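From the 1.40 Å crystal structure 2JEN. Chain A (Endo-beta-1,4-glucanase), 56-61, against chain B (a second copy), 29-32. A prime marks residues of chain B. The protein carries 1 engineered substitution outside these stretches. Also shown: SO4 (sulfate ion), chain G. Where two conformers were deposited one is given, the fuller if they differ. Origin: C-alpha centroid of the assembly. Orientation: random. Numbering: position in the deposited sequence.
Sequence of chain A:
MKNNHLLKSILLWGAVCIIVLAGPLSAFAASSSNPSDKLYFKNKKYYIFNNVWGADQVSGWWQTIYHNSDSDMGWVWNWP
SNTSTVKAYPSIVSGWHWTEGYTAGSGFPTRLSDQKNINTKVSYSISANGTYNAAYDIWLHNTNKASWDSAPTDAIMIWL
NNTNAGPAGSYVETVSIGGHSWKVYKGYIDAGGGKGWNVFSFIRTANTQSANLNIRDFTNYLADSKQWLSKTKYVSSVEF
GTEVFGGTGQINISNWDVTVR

Chain A 56-61: DQVSGW
Chain B (29-32) AASS

The two stretches run side by side in nearly the same direction, 7° apart, with CA atoms in step: Val58 lies 5.3 Å from Ala29′ CA to CA, Ser59 CA 5.3 Å from Ala30′ CA, and Gly60 CA 5.0 Å from Ser31′ CA. Chain B is extended from Ala30′ to Ser32′; Val58 to Trp61 form no regular helix or strand.

Asp56 (phi/psi -58/-35, chi1 m, chi2 -16°) stays out of reach. Gln57 (-105/16; m, t, chi3 -89°) points its CB away, and its NE2 donates hydrogen bonds to sulfate O2 (3.1 Å) and O3 (3.3 Å). Ala29′ (psi 153°) points its CB toward chain A, and Gln57 O meets this CB at 3.4 Å, a close approach that a small methyl permits. Val58 (-127/164, m) also turns away, leaving its carbonyl C 3.7 Å from Ala29′ CB.

Ser59 (-144/174, t) points toward chain B. Its CB packs 3.8 Å from Ala29′ CB, and its OG lies 2.7 Å from the OG of Ser31′ (-153/122, p), a hydrogen bond between two short hydroxyl side chains. Ala30′ (-156/157), between Ala29′ and Ser31′ in sequence, points its CB away, as strand alternation predicts.

Gly60 (85/9) brings its N within 2.9 Å of Ser31′ OG. Its positive phi suits glycine, since a CB would jam against the Ser59 carbonyl O. Trp61 (-106/161; p, chi2 -98°) points sideways, without contact; Ser32′ (-127/155, t) points away, also without contact.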

ATOM      1  N   ASP A  56     -19.504  -1.016   6.435  1.00 11.61           N
ATOM      2  CA  ASP A  56     -19.873   0.335   5.960  1.00 13.45           C
ATOM      3  C   ASP A  56     -19.523   1.463   6.932  1.00 12.00           C
ATOM      4  O   ASP A  56     -19.211   2.583   6.491  1.00 13.12           O
ATOM      5  CB  ASP A  56     -21.390   0.448   5.630  1.00 16.26           C
ATOM      6  CG  ASP A  56     -21.830  -0.360   4.428  1.00 21.89           C
ATOM      7  OD1 ASP A  56     -20.999  -0.807   3.610  1.00 28.15           O
ATOM      8  OD2 ASP A  56     -23.065  -0.543   4.355  1.00 32.10           O
ATOM      9  N   GLN A  57     -19.625   1.211   8.233  1.00 11.79           N
ATOM     10  CA  GLN A  57     -19.484   2.261   9.220  1.00 13.02           C
ATOM     11  C   GLN A  57     -18.167   2.248   9.980  1.00 11.36           C
ATOM     12  O   GLN A  57     -18.030   2.918  11.010  1.00 11.78           O
ATOM     13  CB  GLN A  57     -20.661   2.221  10.210  1.00 14.31           C
ATOM     14  CG  GLN A  57     -22.026   2.391   9.552  1.00 18.01           C
ATOM     15  CD  GLN A  57     -23.118   2.443  10.565  1.00 21.86           C
ATOM     16  OE1 GLN A  57     -23.661   1.422  10.946  1.00 30.82           O
ATOM     17  NE2 GLN A  57     -23.433   3.640  11.024  1.00 29.09           N
ATOM     18  N   VAL A  58     -17.188   1.524   9.449  1.00 10.57           N
ATOM     19  CA  VAL A  58     -15.845   1.473  10.038  1.00  9.74           C
ATOM     20  C   VAL A  58     -14.774   1.802   9.013  1.00  9.33           C
ATOM     21  O   VAL A  58     -15.021   1.738   7.806  1.00  9.59           O
ATOM     22  CB  VAL A  58     -15.560   0.146  10.771  1.00  9.96           C
ATOM     23  CG1 VAL A  58     -16.574  -0.066  11.947  1.00 11.56           C
ATOM     24  CG2 VAL A  58     -15.600  -1.045   9.825  1.00 11.37           C
ATOM     25  N   SER A  59     -13.584   2.102   9.498  1.00  9.60           N
ATOM     26  CA  SER A  59     -12.487   2.506   8.639  1.00  8.87           C
ATOM     27  C   SER A  59     -11.176   1.948   9.192  1.00 10.25           C
ATOM     28  O   SER A  59     -11.151   1.359  10.263  1.00 13.41           O
ATOM     29  CB  SER A  59     -12.437   4.034   8.505  1.00  9.65           C
ATOM     30  OG  SER A  59     -11.490   4.459   7.536  1.00  9.44           O
ATOM     31  N   GLY A  60     -10.108   2.122   8.454  1.00  9.38           N
ATOM     32  CA  GLY A  60      -8.819   1.647   8.876  1.00  9.56           C
ATOM     33  C   GLY A  60      -8.509   0.208   8.567  1.00  9.00           C
ATOM     34  O   GLY A  60      -7.537  -0.334   9.089  1.00 11.12           O
ATOM     35  N   TRP A  61      -9.361  -0.428   7.783  1.00  8.83           N
ATOM     36  CA  TRP A  61      -9.326  -1.862   7.613  1.00  8.92           C
ATOM     37  C   TRP A  61      -8.773  -2.300   6.276  1.00  9.47           C
ATOM     38  O   TRP A  61      -8.709  -1.529   5.309  1.00  9.82           O
ATOM     39  CB  TRP A  61     -10.743  -2.427   7.781  1.00  9.92           C
ATOM     40  CG  TRP A  61     -11.754  -1.948   6.810  1.00 10.11           C
ATOM     41  CD1 TRP A  61     -12.686  -0.939   6.989  1.00 10.56           C
ATOM     42  CD2 TRP A  61     -12.049  -2.537   5.530  1.00  9.28           C
ATOM     43  NE1 TRP A  61     -13.513  -0.871   5.892  1.00 11.95           N
ATOM     44  CE2 TRP A  61     -13.147  -1.834   4.985  1.00  9.87           C
ATOM     45  CE3 TRP A  61     -11.537  -3.625   4.837  1.00 10.22           C
ATOM     46  CZ2 TRP A  61     -13.715  -2.213   3.778  1.00 12.09           C
ATOM     47  CZ3 TRP A  61     -12.112  -3.982   3.643  1.00 11.20           C
ATOM     48  CH2 TRP A  61     -13.194  -3.267   3.136  1.00 11.86           C
TER
ATOM     49  N   ALA B  29     -17.038   7.318   9.558  1.00 10.03           N
ATOM     50  CA  ALA B  29     -15.719   6.765   9.974  1.00  9.40           C
ATOM     51  C   ALA B  29     -14.666   7.266   9.020  1.00  8.99           C
ATOM     52  O   ALA B  29     -14.942   7.533   7.860  1.00  9.90           O
ATOM     53  CB  ALA B  29     -15.772   5.241   9.965  1.00 10.46           C
ATOM     54  N   ALA B  30     -13.444   7.354   9.515  1.00  8.74           N
ATOM     55  CA  ALA B  30     -12.292   7.764   8.736  1.00  8.79           C
ATOM     56  C   ALA B  30     -10.997   7.235   9.327  1.00  9.01           C
ATOM     57  O   ALA B  30     -10.944   6.913  10.519  1.00  9.75           O
ATOM     58  CB  ALA B  30     -12.233   9.268   8.563  1.00 10.23           C
ATOM     59  N   SER B  31      -9.964   7.124   8.487  0.50  9.01           N
ATOM     60  CA  SER B  31      -8.652   6.606   8.868  0.50  8.73           C
ATOM     61  C   SER B  31      -7.511   7.175   7.999  0.50  8.51           C
ATOM     62  O   SER B  31      -7.511   7.059   6.760  0.50  9.31           O
ATOM     63  CB  SER B  31      -8.648   5.083   8.861  0.50  9.10           C
ATOM     64  OG  SER B  31      -8.821   4.558   7.568  0.50 10.86           O
ATOM     65  N   SER B  32      -6.545   7.818   8.643  0.50  8.39           N
ATOM     66  CA  SER B  32      -5.576   8.615   7.922  0.50  8.37           C
ATOM     67  C   SER B  32      -4.163   8.195   8.300  0.50  7.74           C
ATOM     68  O   SER B  32      -3.957   7.681   9.406  0.50  7.56           O
ATOM     69  CB  SER B  32      -5.844  10.101   8.173  0.50  8.66           C
ATOM     70  OG  SER B  32      -5.284  10.932   7.169  0.50  9.21           O
TER
HETATM   71  S   SO4 G1265     -21.635   6.320   8.984  0.50 22.19           S
HETATM   72  O1  SO4 G1265     -20.510   5.589   8.439  0.50 16.13           O
HETATM   73  O2  SO4 G1265     -22.932   5.679   8.770  0.50 26.74           O
HETATM   74  O3  SO4 G1265     -21.322   6.101  10.413  0.50 26.14           O
HETATM   75  O4  SO4 G1265     -21.664   7.775   8.884  0.50 22.80           O